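Local atomic coordinates of arabinan-endo 1,5-alpha-l-arabinase (Bacillus subtilis, PDB entry 1UV4), a protein that cleaves internal alpha-1,5-L-arabinofuranosyl linkages in linear and branched arabinan, a key step in the complete degradation of the plant cell wall. Residues Q73-I78 with A131-L136; W145-S150 with E185-T190; W86-V91 with S99-A104; I215-S220 with T241-G246. All coordinates share one frame; numbering follows the deposited sequence.

How the contacts relate
Followed from the N terminus, the chain opens contact 1 at residues 73-78 and closes it on its return at 131-136. Contact 3 lies within that excursion, pairing 86-91 with 99-104 in the sheet that strand 74-81 begins. Contact 2 comes next, closing 145-150 onto 185-190, and contact 4 closes 215-220 onto 241-246; none of the loops cross. Contacts 1 and 2 join successive blades of the propeller and touch through Glu135 and Asp133, whereas contacts 3 and 4 hold strands together within single blades. Contacts 3 and 4 lie on opposite sides of the chain's centre, their own centres about 25 Å apart.

Contact 1: residues Q73-I78 with A131-L136; sequences QWAPDI and AIDPEL. With CA (calcium ion), chain D.
Asp77 and Glu135 converge on a calcium ion, each spending one carboxylate oxygen on it: Asp77 OD1 binds at 2.3 Å and Glu135 OE1 at 2.4 Å. With CG anti to its backbone N (chi1 -174°), Asp77 reaches across to the second segment. There its other oxygen, OD2, accepts an almost straight bond from Leu136 N at 2.9 Å, the donor standing well above the carboxylate plane. Behind it, Asp77 CB is packed 3.2 Å from Pro134 O. Glu135 OE2 is held in turn by Leu189 N and Thr188 OG1, and Asp257 contributes to the metal shell.

Water supplies four of the ion's ligands; one of them also donates to Asp77 OD2 and Leu136 O, and another to Glu135 OE2. Further along, the two segments run nearly parallel without backbone hydrogen bonds between them, and a water bridges Ala75 O and Pro134 O. At the far end Ile132 CD1 meets the edge of the Trp74 indole 4.0 Å from CZ3, a looser touch. Between these ends Ala75 CB lies 3.2 Å from OD1 of Asp133, a residue thought to tune and orient the probable proton donor Glu185.

Asp77 OD1 and Glu135 OE1 approach to 2.9 Å with their carboxylate planes 69° apart. Such closeness is consistent with calcium balancing their charge, so that the metal ties adjacent propeller blades near the active site.

Contact 2: residues W145-S150 with E185-T190; sequences WLAFGS and EAPTLT
Ser150 holds OG anti to its backbone N (chi1 179°), which sets it 3.7 Å from Glu185 CB. Glu185 places CG between its own N and carbonyl carbon (chi1 66°) and extends beyond it, carrying the carboxylate away from the contact. This is a junction between blades of the five-bladed beta-propeller of family 43: strand 144-148 belongs to one blade, and strand 184-192 is the first, innermost strand of the next. Their axes make 150°, and the backbones are joined by a single bridge, Ser150 with Glu185, instead of a continuous sheet.

The bridge is modest. Gly149 O accepts a weak hydrogen bond from Ala186 N at 3.3 Å, and the CA-H of Glu185 approaches the same oxygen. Gly149 adopts backbone angles at which a beta carbon would press on the preceding carbonyl oxygen, so these angles by themselves call for glycine. Beyond the bridge a water links the polar ends, 2.7 Å from Ser150 OG, and gives a weak bond to Glu185 OE1. Ser150 probably contributes to substrate binding and Glu185 is the probable proton donor; Asp133 packs against the Glu185 side chain.

Away from the site the contact becomes apolar. Pro187 points its ring at the opposing strand, and Leu198 and Ile155 from strands of the two blades also touch it. Its CG packs 3.9 Å from Ala147 CB and comes within 3.7 Å of Phe148 N.

Contact 3: residues W86-V91 with S99-A104; sequences WLYYSV and SAIGLA
Tyr89 OH is gripped from two quarters: it donates to a water at 2.6 Å and is also hydrogen-bonded to Trp62 NE1. That water, lying in the plane of the phenol ring, donates onward to Leu103 O at 2.8 Å and so stitches the side chain to the neighbouring strand. Tyr89 CG sits between its backbone N and carbonyl carbon (chi1 62°), which lays the ring over the facing strand. Gly102, having no side chain, lets the ring come down on its backbone, with CA 4.0 Å from the ring centroid in a CH-pi contact.

The framework is an antiparallel beta hairpin, the two middle strands of a four-stranded propeller blade. Six backbone hydrogen bonds join Leu87, Tyr89 and Val91 to Ala104, Gly102 and Ala100 respectively, a reciprocal couple for each pair.

On the opposite face Leu103 CD1 stands squarely above the Tyr88 ring, 3.5 Å from its centroid and 9° off the normal. The two side chains run side by side. The other methyl, Leu103 CD2, reaches Trp86 CE3 at 4.0 Å, while Ile101 CG2 meets the Tyr88 ring at its edge, 4.1 Å from CD2. Tyr88 OH bonds to Met165 O.

Contact 4: residues I215-S220 with T241-G246; sequences IAYGRS and TILDSG. With EDO (1,2-ethanediol), chain E.
Tyr217 lays one ring face against Thr241, whose CB lies 3.9 Å from the ring centroid in a CH-pi contact displaced toward the rim. Thr241 CG2 continues outward to 3.4 Å from Tyr217 OH. The phenol comes over its neighbour because CG is placed between the backbone N and carbonyl carbon (chi1 64°). Leu243 crosses this side chain at about a right angle, with CB 3.9 Å from Tyr217 CE2, and its CD2 packs against Ile215 CG2 where those two chains run side by side. On the reverse face of the sheet Ala216 CB touches Ile242 CD1 at 3.8 Å.

Backbone bonds fix this shell. Tyr217 and Thr241 exchange two, the shorter from Tyr217 N to Thr241 O at 2.8 Å. Ile215 instead serves two residues, giving its N-H to Asp244 O and receiving that of Leu243. A water couples Tyr217 OH to Ile242 O, and Thr241 OG1 is held by Lys230 N.

Farther out, Asp244 OD1 accepts from Gly246 N at 2.9 Å, closing an Asx turn that starts at Asp244, the last paired residue. Asp244 OD2 bonds to Tyr293 OH, and both carboxylate oxygens accept from a 1,2-ethanediol molecule, probably left by the crystallisation liquor, with its O1 2.6 Å from Asp244 OD2. Leu243 and Asp244 together face the single residue Ile215: a classic beta bulge, here in the antiparallel pairing of the outermost strand of a four-stranded propeller blade.

Contact 1: residues Q73-I78 with A131-L136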
# COMPACT_ATOMS: atom_id res chain seq x y z
N GLN A 73 8.43 -9.79 4.96
CA GLN A 73 7.05 -9.56 4.53
C GLN A 73 6.91 -8.14 3.92
O GLN A 73 7.78 -7.31 4.09
CB GLN A 73 6.03 -9.76 5.65
CG GLN A 73 5.78 -11.26 5.93
CD GLN A 73 7.01 -11.97 6.43
OE1 GLN A 73 7.56 -11.67 7.49
NE2 GLN A 73 7.49 -12.92 5.65
N TRP A 74 5.87 -7.94 3.11
CA TRP A 74 5.84 -6.76 2.24
C TRP A 74 4.63 -5.88 2.41
O TRP A 74 3.52 -6.33 2.68
CB TRP A 74 5.85 -7.12 0.72
CG TRP A 74 6.84 -8.12 0.24
CD1 TRP A 74 7.92 -8.65 0.90
CD2 TRP A 74 6.79 -8.78 -1.01
NE1 TRP A 74 8.56 -9.58 0.11
CE2 TRP A 74 7.87 -9.68 -1.06
CE3 TRP A 74 5.92 -8.71 -2.10
CZ2 TRP A 74 8.13 -10.48 -2.17
CZ3 TRP A 74 6.21 -9.52 -3.21
CH2 TRP A 74 7.28 -10.37 -3.22
N ALA A 75 4.84 -4.59 2.21
CA ALA A 75 3.77 -3.64 1.92
C ALA A 75 2.66 -3.63 2.97
O ALA A 75 1.51 -3.89 2.71
CB ALA A 75 3.25 -3.89 0.51
N PRO A 76 3.06 -3.32 4.20
CA PRO A 76 2.09 -3.23 5.30
C PRO A 76 1.11 -2.09 5.10
O PRO A 76 1.38 -1.10 4.42
CB PRO A 76 2.99 -3.04 6.50
CG PRO A 76 4.09 -2.29 5.98
CD PRO A 76 4.41 -2.93 4.62
N ASP A 77 -0.03 -2.25 5.75
CA ASP A 77 -1.04 -1.23 5.75
C ASP A 77 -1.70 -1.21 7.10
O ASP A 77 -1.98 -2.26 7.62
CB ASP A 77 -2.03 -1.46 4.62
CG ASP A 77 -2.99 -0.35 4.52
OD1 ASP A 77 -2.60 0.77 4.02
OD2 ASP A 77 -4.19 -0.41 4.95
N ILE A 78 -1.93 -0.02 7.65
CA ILE A 78 -2.43 0.07 9.03
C ILE A 78 -3.49 1.13 9.16
O ILE A 78 -3.43 2.19 8.54
CB ILE A 78 -1.25 0.30 9.98
CG1 ILE A 78 -1.68 0.07 11.44
CG2 ILE A 78 -0.63 1.64 9.78
CD1 ILE A 78 -0.52 0.00 12.40
N ALA A 131 -2.08 -11.48 -4.70
CA ALA A 131 -2.56 -11.05 -3.38
C ALA A 131 -1.44 -10.46 -2.53
O ALA A 131 -0.98 -11.06 -1.55
CB ALA A 131 -3.22 -12.21 -2.62
N ILE A 132 -1.03 -9.27 -2.95
CA ILE A 132 -0.12 -8.43 -2.20
C ILE A 132 -0.60 -6.98 -2.22
O ILE A 132 -1.53 -6.59 -2.93
CB ILE A 132 1.34 -8.55 -2.73
CG1 ILE A 132 1.51 -7.86 -4.07
CG2 ILE A 132 1.79 -9.99 -2.79
CD1 ILE A 132 2.92 -7.74 -4.53
N ASP A 133 0.07 -6.17 -1.43
CA ASP A 133 -0.12 -4.73 -1.40
C ASP A 133 -1.51 -4.30 -0.90
O ASP A 133 -2.23 -3.54 -1.56
CB ASP A 133 0.16 -4.03 -2.73
CG ASP A 133 1.56 -4.19 -3.20
OD1 ASP A 133 2.48 -4.71 -2.49
OD2 ASP A 133 1.85 -3.81 -4.37
N PRO A 134 -1.90 -4.78 0.30
CA PRO A 134 -3.24 -4.45 0.83
C PRO A 134 -3.44 -3.00 1.18
O PRO A 134 -2.50 -2.32 1.58
CB PRO A 134 -3.31 -5.27 2.11
CG PRO A 134 -1.85 -5.50 2.51
CD PRO A 134 -1.12 -5.62 1.24
N GLU A 135 -4.69 -2.57 1.10
CA GLU A 135 -5.11 -1.25 1.50
C GLU A 135 -6.49 -1.35 2.13
O GLU A 135 -7.45 -1.70 1.47
CB GLU A 135 -5.17 -0.36 0.24
CG GLU A 135 -6.02 0.89 0.33
CD GLU A 135 -5.46 1.97 1.22
OE1 GLU A 135 -4.56 1.69 2.05
OE2 GLU A 135 -5.91 3.16 1.10
N LEU A 136 -6.59 -0.98 3.39
CA LEU A 136 -7.87 -0.88 4.09
C LEU A 136 -8.43 0.51 3.82
O LEU A 136 -7.75 1.54 3.97
CB LEU A 136 -7.65 -1.09 5.60
CG LEU A 136 -8.91 -0.95 6.46
CD1 LEU A 136 -9.99 -1.98 6.13
CD2 LEU A 136 -8.53 -1.10 7.94
CA CA D . -3.43 2.90 3.82
O HOH W 1 0.18 -2.03 0.96
O HOH W 2 -5.33 1.94 5.02
O HOH W 3 -2.75 3.19 6.03
O HOH W 4 -4.92 4.58 3.14
O HOH W 5 -3.65 5.09 5.45

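Contact 2: residues W145-S150 with E185-T190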
# COMPACT_ATOMS: atom_id res chain seq x y z
N TRP A 145 -13.50 -1.89 3.48
CA TRP A 145 -13.24 -2.56 2.23
C TRP A 145 -11.72 -2.71 2.10
O TRP A 145 -10.95 -1.95 2.69
CB TRP A 145 -13.73 -1.72 1.04
CG TRP A 145 -15.19 -1.57 0.88
CD1 TRP A 145 -16.03 -0.88 1.67
CD2 TRP A 145 -15.99 -2.08 -0.20
NE1 TRP A 145 -17.31 -0.94 1.19
CE2 TRP A 145 -17.31 -1.67 0.02
CE3 TRP A 145 -15.70 -2.86 -1.35
CZ2 TRP A 145 -18.36 -2.02 -0.83
CZ3 TRP A 145 -16.74 -3.16 -2.21
CH2 TRP A 145 -18.06 -2.76 -1.93
N LEU A 146 -11.32 -3.67 1.30
CA LEU A 146 -9.88 -3.94 1.07
C LEU A 146 -9.56 -3.90 -0.42
O LEU A 146 -10.19 -4.61 -1.21
CB LEU A 146 -9.48 -5.31 1.61
CG LEU A 146 -7.96 -5.64 1.58
CD1 LEU A 146 -7.24 -4.94 2.68
CD2 LEU A 146 -7.78 -7.20 1.62
N ALA A 147 -8.60 -3.06 -0.79
CA ALA A 147 -8.03 -3.10 -2.16
C ALA A 147 -6.66 -3.76 -2.10
O ALA A 147 -5.98 -3.79 -1.07
CB ALA A 147 -7.94 -1.73 -2.72
N PHE A 148 -6.26 -4.37 -3.20
CA PHE A 148 -4.95 -4.98 -3.30
C PHE A 148 -4.60 -5.25 -4.75
O PHE A 148 -5.38 -5.10 -5.64
CB PHE A 148 -4.86 -6.28 -2.48
CG PHE A 148 -5.71 -7.41 -3.02
CD1 PHE A 148 -7.03 -7.55 -2.60
CD2 PHE A 148 -5.22 -8.27 -3.97
CE1 PHE A 148 -7.80 -8.55 -3.08
CE2 PHE A 148 -6.02 -9.29 -4.48
CZ PHE A 148 -7.31 -9.43 -4.03
N GLY A 149 -3.36 -5.63 -4.96
CA GLY A 149 -2.88 -6.14 -6.25
C GLY A 149 -1.54 -5.62 -6.71
O GLY A 149 -1.03 -4.60 -6.27
N SER A 150 -0.99 -6.34 -7.68
CA SER A 150 0.27 -6.07 -8.33
C SER A 150 0.40 -6.96 -9.54
O SER A 150 0.41 -8.20 -9.41
CB SER A 150 1.41 -6.37 -7.38
OG SER A 150 2.67 -6.13 -7.97
N GLU A 185 0.55 -1.42 -9.26
CA GLU A 185 0.54 -2.02 -7.93
C GLU A 185 0.12 -1.02 -6.89
O GLU A 185 -0.06 0.15 -7.16
CB GLU A 185 1.94 -2.56 -7.59
CG GLU A 185 3.00 -1.46 -7.44
CD GLU A 185 4.31 -1.89 -6.75
OE1 GLU A 185 5.13 -2.51 -7.42
OE2 GLU A 185 4.57 -1.55 -5.55
N ALA A 186 -0.02 -1.51 -5.67
CA ALA A 186 0.06 -0.62 -4.49
C ALA A 186 -1.07 0.38 -4.47
O ALA A 186 -0.87 1.56 -4.37
CB ALA A 186 1.41 0.07 -4.41
N PRO A 187 -2.29 -0.10 -4.42
CA PRO A 187 -3.40 0.86 -4.33
C PRO A 187 -3.47 1.59 -2.99
O PRO A 187 -3.11 1.10 -1.94
CB PRO A 187 -4.62 -0.03 -4.50
CG PRO A 187 -4.20 -1.33 -3.90
CD PRO A 187 -2.76 -1.49 -4.38
N THR A 188 -4.02 2.82 -3.09
CA THR A 188 -4.51 3.56 -1.94
C THR A 188 -5.83 4.21 -2.34
O THR A 188 -5.99 4.62 -3.46
CB THR A 188 -3.45 4.60 -1.42
OG1 THR A 188 -3.92 5.18 -0.18
CG2 THR A 188 -3.24 5.74 -2.35
N LEU A 189 -6.80 4.20 -1.44
CA LEU A 189 -8.17 4.56 -1.76
C LEU A 189 -8.77 5.31 -0.61
O LEU A 189 -8.69 4.85 0.52
CB LEU A 189 -8.94 3.25 -2.05
CG LEU A 189 -10.19 3.11 -2.94
CD1 LEU A 189 -10.42 4.26 -3.84
CD2 LEU A 189 -10.29 1.78 -3.71
N THR A 190 -9.42 6.45 -0.91
CA THR A 190 -10.05 7.28 0.10
C THR A 190 -11.31 7.90 -0.47
O THR A 190 -11.43 8.05 -1.68
CB THR A 190 -9.05 8.38 0.57
OG1 THR A 190 -9.60 9.13 1.68
CG2 THR A 190 -8.79 9.43 -0.52
O HOH W 6 4.75 -5.15 -6.53

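Contact 3: residues W86-V91 with S99-A104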
# COMPACT_ATOMS: atom_id res chain seq x y z
N TRP A 86 -5.34 -2.39 12.92
CA TRP A 86 -5.42 -3.50 11.98
C TRP A 86 -4.27 -3.34 11.01
O TRP A 86 -4.16 -2.32 10.31
CB TRP A 86 -6.76 -3.51 11.25
CG TRP A 86 -7.89 -3.47 12.21
CD1 TRP A 86 -8.54 -2.37 12.68
CD2 TRP A 86 -8.48 -4.58 12.84
NE1 TRP A 86 -9.53 -2.75 13.55
CE2 TRP A 86 -9.50 -4.11 13.68
CE3 TRP A 86 -8.23 -5.96 12.78
CZ2 TRP A 86 -10.28 -4.97 14.43
CZ3 TRP A 86 -8.98 -6.81 13.54
CH2 TRP A 86 -10.01 -6.31 14.34
N LEU A 87 -3.46 -4.37 10.93
CA LEU A 87 -2.26 -4.42 10.16
C LEU A 87 -2.39 -5.50 9.09
O LEU A 87 -2.39 -6.69 9.43
CB LEU A 87 -1.04 -4.73 11.09
CG LEU A 87 0.33 -4.91 10.40
CD1 LEU A 87 0.70 -3.65 9.64
CD2 LEU A 87 1.43 -5.25 11.39
N TYR A 88 -2.63 -5.09 7.84
CA TYR A 88 -2.65 -6.02 6.71
C TYR A 88 -1.21 -6.06 6.16
O TYR A 88 -0.50 -5.05 6.16
CB TYR A 88 -3.63 -5.60 5.63
CG TYR A 88 -5.08 -5.70 6.07
CD1 TYR A 88 -5.70 -4.68 6.76
CD2 TYR A 88 -5.83 -6.82 5.81
CE1 TYR A 88 -7.01 -4.77 7.18
CE2 TYR A 88 -7.16 -6.90 6.20
CZ TYR A 88 -7.73 -5.90 6.92
OH TYR A 88 -9.02 -6.01 7.30
N TYR A 89 -0.77 -7.19 5.64
CA TYR A 89 0.61 -7.30 5.14
C TYR A 89 0.64 -8.43 4.10
O TYR A 89 -0.28 -9.24 4.03
CB TYR A 89 1.59 -7.55 6.30
CG TYR A 89 1.28 -8.83 7.00
CD1 TYR A 89 0.34 -8.88 8.02
CD2 TYR A 89 1.84 -10.02 6.58
CE1 TYR A 89 0.00 -10.07 8.61
CE2 TYR A 89 1.53 -11.18 7.14
CZ TYR A 89 0.59 -11.24 8.17
OH TYR A 89 0.27 -12.45 8.77
N SER A 90 1.76 -8.54 3.38
CA SER A 90 1.88 -9.47 2.26
C SER A 90 2.95 -10.52 2.55
O SER A 90 4.05 -10.20 3.05
CB SER A 90 2.29 -8.77 0.95
OG SER A 90 1.64 -7.53 0.80
N VAL A 91 2.64 -11.79 2.24
CA VAL A 91 3.59 -12.88 2.30
C VAL A 91 3.78 -13.38 0.86
O VAL A 91 2.81 -13.76 0.24
CB VAL A 91 3.00 -14.03 3.15
CG1 VAL A 91 3.94 -15.19 3.18
CG2 VAL A 91 2.63 -13.53 4.54
N SER A 99 0.90 -15.98 -3.35
CA SER A 99 1.02 -14.96 -2.32
C SER A 99 -0.17 -14.97 -1.39
O SER A 99 -1.20 -15.54 -1.69
CB SER A 99 1.11 -13.56 -2.95
OG SER A 99 2.11 -13.44 -3.92
N ALA A 100 -0.02 -14.33 -0.23
CA ALA A 100 -1.15 -14.20 0.69
C ALA A 100 -1.10 -12.89 1.41
O ALA A 100 -0.03 -12.36 1.68
CB ALA A 100 -1.17 -15.32 1.70
N ILE A 101 -2.26 -12.37 1.73
CA ILE A 101 -2.37 -11.22 2.62
C ILE A 101 -2.85 -11.75 3.95
O ILE A 101 -3.83 -12.48 4.03
CB ILE A 101 -3.35 -10.11 2.06
CG1 ILE A 101 -2.75 -9.45 0.83
CG2 ILE A 101 -3.73 -9.09 3.13
CD1 ILE A 101 -3.74 -8.76 -0.06
N GLY A 102 -2.12 -11.36 5.01
CA GLY A 102 -2.48 -11.70 6.38
C GLY A 102 -2.92 -10.45 7.13
O GLY A 102 -2.80 -9.32 6.64
N LEU A 103 -3.45 -10.68 8.29
CA LEU A 103 -3.96 -9.60 9.17
C LEU A 103 -3.50 -9.85 10.59
O LEU A 103 -3.62 -10.99 11.11
CB LEU A 103 -5.51 -9.58 9.18
CG LEU A 103 -6.20 -8.56 10.08
CD1 LEU A 103 -5.87 -7.17 9.67
CD2 LEU A 103 -7.75 -8.81 10.06
N ALA A 104 -3.04 -8.79 11.24
CA ALA A 104 -2.78 -8.84 12.66
C ALA A 104 -3.43 -7.65 13.33
O ALA A 104 -3.68 -6.65 12.70
CB ALA A 104 -1.29 -8.81 12.92
O HOH W 7 -1.19 -12.32 10.93

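Contact 4: residues I215-S220 with T241-G246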
# COMPACT_ATOMS: atom_id res chain seq x y z
N ILE A 215 3.18 7.80 -9.80
CA ILE A 215 1.95 7.72 -9.03
C ILE A 215 0.82 8.26 -9.90
O ILE A 215 0.94 9.37 -10.37
CB ILE A 215 2.04 8.49 -7.73
CG1 ILE A 215 3.11 7.89 -6.84
CG2 ILE A 215 0.74 8.55 -7.00
CD1 ILE A 215 3.47 8.70 -5.67
N ALA A 216 -0.25 7.49 -10.07
CA ALA A 216 -1.38 7.81 -10.97
C ALA A 216 -2.70 7.75 -10.21
O ALA A 216 -2.81 6.95 -9.32
CB ALA A 216 -1.41 6.86 -12.15
N TYR A 217 -3.69 8.55 -10.64
CA TYR A 217 -4.97 8.60 -9.91
C TYR A 217 -6.20 8.73 -10.77
O TYR A 217 -6.16 9.12 -11.93
CB TYR A 217 -4.94 9.68 -8.84
CG TYR A 217 -4.79 11.07 -9.35
CD1 TYR A 217 -5.88 11.79 -9.85
CD2 TYR A 217 -3.55 11.71 -9.36
CE1 TYR A 217 -5.74 13.08 -10.31
CE2 TYR A 217 -3.39 12.96 -9.83
CZ TYR A 217 -4.47 13.68 -10.30
OH TYR A 217 -4.31 14.97 -10.76
N GLY A 218 -7.33 8.37 -10.17
CA GLY A 218 -8.63 8.53 -10.82
C GLY A 218 -9.69 8.62 -9.74
O GLY A 218 -9.42 8.42 -8.54
N ARG A 219 -10.92 8.89 -10.13
CA ARG A 219 -12.04 9.06 -9.17
C ARG A 219 -13.32 8.39 -9.68
O ARG A 219 -13.55 8.30 -10.90
CB ARG A 219 -12.30 10.53 -8.85
CG ARG A 219 -13.02 11.33 -9.93
CD ARG A 219 -13.08 12.82 -9.69
NE ARG A 219 -13.89 13.49 -10.72
CZ ARG A 219 -14.12 14.80 -10.75
NH1 ARG A 219 -13.63 15.60 -9.81
NH2 ARG A 219 -14.85 15.31 -11.71
N SER A 220 -14.21 8.10 -8.75
CA SER A 220 -15.44 7.41 -9.07
C SER A 220 -16.52 7.76 -8.04
O SER A 220 -16.24 7.88 -6.88
CB SER A 220 -15.20 5.92 -9.09
OG SER A 220 -16.42 5.23 -9.34
N THR A 241 -4.22 9.77 -14.05
CA THR A 241 -3.53 11.02 -14.18
C THR A 241 -2.31 10.97 -13.28
O THR A 241 -2.39 10.46 -12.19
CB THR A 241 -4.49 12.18 -13.77
OG1 THR A 241 -5.60 12.24 -14.68
CG2 THR A 241 -3.83 13.52 -13.84
N ILE A 242 -1.20 11.54 -13.74
CA ILE A 242 0.07 11.42 -13.04
C ILE A 242 0.19 12.56 -12.05
O ILE A 242 0.25 13.75 -12.41
CB ILE A 242 1.26 11.37 -14.02
CG1 ILE A 242 1.09 10.23 -15.08
CG2 ILE A 242 2.55 11.28 -13.24
CD1 ILE A 242 0.79 8.87 -14.56
N LEU A 243 0.24 12.15 -10.79
CA LEU A 243 0.56 13.04 -9.68
C LEU A 243 2.03 13.33 -9.57
O LEU A 243 2.43 14.46 -9.27
CB LEU A 243 0.13 12.41 -8.37
CG LEU A 243 0.29 13.28 -7.11
CD1 LEU A 243 -0.62 14.51 -7.17
CD2 LEU A 243 0.05 12.45 -5.90
N ASP A 244 2.86 12.32 -9.84
CA ASP A 244 4.28 12.43 -9.50
C ASP A 244 5.03 11.43 -10.34
O ASP A 244 4.73 10.24 -10.31
CB ASP A 244 4.41 12.08 -8.03
CG ASP A 244 5.77 12.37 -7.41
OD1 ASP A 244 6.79 12.58 -8.10
OD2 ASP A 244 5.89 12.41 -6.15
N SER A 245 6.00 11.92 -11.09
CA SER A 245 6.90 11.09 -11.87
C SER A 245 8.36 11.28 -11.44
O SER A 245 9.26 10.88 -12.16
CB SER A 245 6.70 11.35 -13.37
OG SER A 245 6.92 12.68 -13.67
N GLY A 246 8.58 11.89 -10.28
CA GLY A 246 9.92 12.08 -9.77
C GLY A 246 10.50 13.39 -10.23
O GLY A 246 9.88 14.20 -10.89
C1 EDO E . 9.41 12.43 -5.73
O1 EDO E . 8.21 12.34 -4.97
C2 EDO E . 9.67 13.86 -6.13
O2 EDO E . 8.93 14.19 -7.29
O HOH W 8 -1.68 15.70 -10.96